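Local coordinates for protein restriction endonuclease UbaLAI (Unidentified, PDB 5O63) that probably cleaves double-stranded DNA as a monomeric Type IIE restriction endonuclease, binding its cognate DNA through its N-terminal B3 domain, at residues A[47-52]-A[121-126]. Residues are numbered along the deposited sequence; the frame is centred on the assembly and turned at random. Where two conformers were deposited one is given.
Sequences YSFFPD and SGYYFD
The Tyr123 ring turns one edge toward the face of the Phe49 ring in an offset edge-to-face pair, with the planes at 78° and the centroids 5.5 Å apart. Its CD1-CE1 side does the touching, and Tyr123 CE1 comes within 3.7 Å of Phe49 CE1. The carbonyl O of Phe49 lies at the edge of the tyrosine ring, in its plane, while Pro51 CD and CG sit beside the hydroxyl end and CE2 of the ring. The Phe50 ring carries Phe49 CD1 3.7 Å above its centre on one face and has Pro51 CD in plane at its edge.

The one hydrogen bond between the segments runs from Tyr123 OH to Phe49 O at 2.7 Å. It lies in the carbonyl plane on a lone pair, with a C=O...O angle of 142°. Pro51 CD packs 3.7 Å from Tyr123 CZ, and Pro51 CG reaches the CE2 side, so proline and phenylalanine touch different sides of the phenol. The bond at OH and the packing on the CE1 and CE2 sides together hold the ring. With CG of Phe49 anti to the backbone N (chi1 168°), the far end of its ring comes closer to the strand than the start of the side chain does. A phenylalanine in place of Tyr123 would probably leave Phe49 O without this donor and weaken the loop's hold on the strand.

The 47-52 loop, between strands 40-41 and 62-70, is thus fastened to strand 121-128 of the B3 domain's mixed sheet. Phe66 from one neighbouring strand meets the Tyr123 ring edge-to-face and also touches Pro51; from the strand on the other side, 108-116, Phe113 meets Tyr123 and Phe111 packs against both Phe49 and Phe50.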
loop_
_atom_site.group_PDB
_atom_site.type_symbol
_atom_site.label_atom_id
_atom_site.label_comp_id
_atom_site.label_asym_id
_atom_site.label_seq_id
_atom_site.Cartn_x
_atom_site.Cartn_y
_atom_site.Cartn_z
ATOM N N TYR A 47 2.500 8.373 7.362
ATOM C CA TYR A 47 1.676 9.481 6.846
ATOM C C TYR A 47 2.369 10.270 5.709
ATOM O O TYR A 47 1.757 10.595 4.693
ATOM C CB TYR A 47 1.316 10.477 7.966
ATOM C CG TYR A 47 0.329 9.990 9.035
ATOM C CD1 TYR A 47 -0.190 8.697 9.009
ATOM C CD2 TYR A 47 -0.044 10.835 10.084
ATOM C CE1 TYR A 47 -1.105 8.279 9.991
ATOM C CE2 TYR A 47 -0.932 10.433 11.063
ATOM C CZ TYR A 47 -1.465 9.158 11.005
ATOM O OH TYR A 47 -2.338 8.799 12.009
ATOM N N SER A 48 3.655 10.548 5.878
ATOM C CA SER A 48 4.358 11.356 4.878
ATOM C C SER A 48 4.482 10.666 3.477
ATOM O O SER A 48 4.798 11.333 2.475
ATOM C CB SER A 48 5.734 11.767 5.417
ATOM O OG SER A 48 6.572 10.653 5.655
ATOM N N PHE A 49 4.242 9.350 3.409
ATOM C CA PHE A 49 4.313 8.627 2.126
ATOM C C PHE A 49 3.081 8.969 1.276
ATOM O O PHE A 49 3.158 9.129 0.056
ATOM C CB PHE A 49 4.380 7.087 2.361
ATOM C CG PHE A 49 4.164 6.260 1.127
ATOM C CD1 PHE A 49 2.886 5.798 0.819
ATOM C CD2 PHE A 49 5.201 5.957 0.263
ATOM C CE1 PHE A 49 2.658 5.042 -0.321
ATOM C CE2 PHE A 49 4.992 5.171 -0.879
ATOM C CZ PHE A 49 3.698 4.737 -1.176
ATOM N N PHE A 50 1.953 9.142 1.958
ATOM C CA PHE A 50 0.706 9.473 1.279
ATOM C C PHE A 50 0.554 10.940 0.947
ATOM O O PHE A 50 1.339 11.781 1.414
ATOM C CB PHE A 50 -0.465 8.977 2.134
ATOM C CG PHE A 50 -0.550 7.483 2.144
ATOM C CD1 PHE A 50 -1.004 6.791 0.984
ATOM C CD2 PHE A 50 -0.079 6.769 3.237
ATOM C CE1 PHE A 50 -1.061 5.373 0.966
ATOM C CE2 PHE A 50 -0.118 5.355 3.243
ATOM C CZ PHE A 50 -0.622 4.646 2.140
ATOM N N PRO A 51 -0.414 11.253 0.084
ATOM C CA PRO A 51 -0.562 12.655 -0.314
ATOM C C PRO A 51 -0.852 13.526 0.907
ATOM O O PRO A 51 -1.340 13.041 1.942
ATOM C CB PRO A 51 -1.771 12.629 -1.272
ATOM C CG PRO A 51 -1.829 11.288 -1.769
ATOM C CD PRO A 51 -1.348 10.382 -0.662
ATOM N N ASP A 52 -0.530 14.807 0.802
ATOM C CA ASP A 52 -0.931 15.739 1.828
ATOM C C ASP A 52 -2.449 15.695 1.944
ATOM O O ASP A 52 -3.164 15.718 0.940
ATOM C CB ASP A 52 -0.450 17.158 1.505
ATOM C CG ASP A 52 1.053 17.308 1.635
ATOM O OD1 ASP A 52 1.652 16.655 2.511
ATOM O OD2 ASP A 52 1.634 18.099 0.861
ATOM N N SER A 121 3.956 11.329 -12.205
ATOM C CA SER A 121 4.199 10.508 -11.004
ATOM C C SER A 121 2.892 9.910 -10.577
ATOM O O SER A 121 1.835 10.389 -10.984
ATOM C CB SER A 121 4.823 11.330 -9.875
ATOM O OG SER A 121 3.976 12.376 -9.427
ATOM N N GLY A 122 2.952 8.874 -9.748
ATOM C CA GLY A 122 1.698 8.258 -9.336
ATOM C C GLY A 122 1.858 7.130 -8.328
ATOM O O GLY A 122 2.940 6.599 -8.127
ATOM N N TYR A 123 0.753 6.756 -7.683
ATOM C CA TYR A 123 0.736 5.661 -6.707
ATOM C C TYR A 123 0.353 4.345 -7.366
ATOM O O TYR A 123 -0.379 4.326 -8.363
ATOM C CB TYR A 123 -0.253 5.946 -5.556
ATOM C CG TYR A 123 0.251 7.022 -4.629
ATOM C CD1 TYR A 123 1.050 6.687 -3.511
ATOM C CD2 TYR A 123 -0.044 8.355 -4.845
ATOM C CE1 TYR A 123 1.521 7.667 -2.657
ATOM C CE2 TYR A 123 0.471 9.372 -4.006
ATOM C CZ TYR A 123 1.252 9.010 -2.898
ATOM O OH TYR A 123 1.758 9.998 -2.045
ATOM N N TYR A 124 0.828 3.263 -6.747
ATOM C CA TYR A 124 0.604 1.870 -7.170
ATOM C C TYR A 124 0.252 1.058 -5.956
ATOM O O TYR A 124 0.806 1.312 -4.909
ATOM C CB TYR A 124 1.852 1.268 -7.774
ATOM C CG TYR A 124 2.256 1.979 -9.010
ATOM C CD1 TYR A 124 2.014 1.403 -10.273
ATOM C CD2 TYR A 124 2.874 3.252 -8.948
ATOM C CE1 TYR A 124 2.370 2.054 -11.468
ATOM C CE2 TYR A 124 3.238 3.912 -10.149
ATOM C CZ TYR A 124 2.964 3.297 -11.402
ATOM O OH TYR A 124 3.292 3.889 -12.630
ATOM N N PHE A 125 -0.626 0.073 -6.139
ATOM C CA PHE A 125 -0.987 -0.801 -5.020
ATOM C C PHE A 125 -0.952 -2.233 -5.420
ATOM O O PHE A 125 -1.480 -2.614 -6.461
ATOM C CB PHE A 125 -2.402 -0.414 -4.566
ATOM C CG PHE A 125 -3.008 -1.347 -3.588
ATOM C CD1 PHE A 125 -3.837 -2.379 -4.013
ATOM C CD2 PHE A 125 -2.760 -1.176 -2.236
ATOM C CE1 PHE A 125 -4.439 -3.269 -3.077
ATOM C CE2 PHE A 125 -3.347 -2.053 -1.268
ATOM C CZ PHE A 125 -4.183 -3.100 -1.697
ATOM N N ASP A 126 -0.410 -3.091 -4.544
ATOM C CA ASP A 126 -0.363 -4.530 -4.747
ATOM C C ASP A 126 -0.684 -5.182 -3.397
ATOM O O ASP A 126 -0.518 -4.562 -2.369
ATOM C CB ASP A 126 1.017 -4.939 -5.233
ATOM C CG ASP A 126 1.088 -6.353 -5.818
ATOM O OD1 ASP A 126 0.076 -7.050 -5.958
ATOM O OD2 ASP A 126 2.197 -6.731 -6.264
#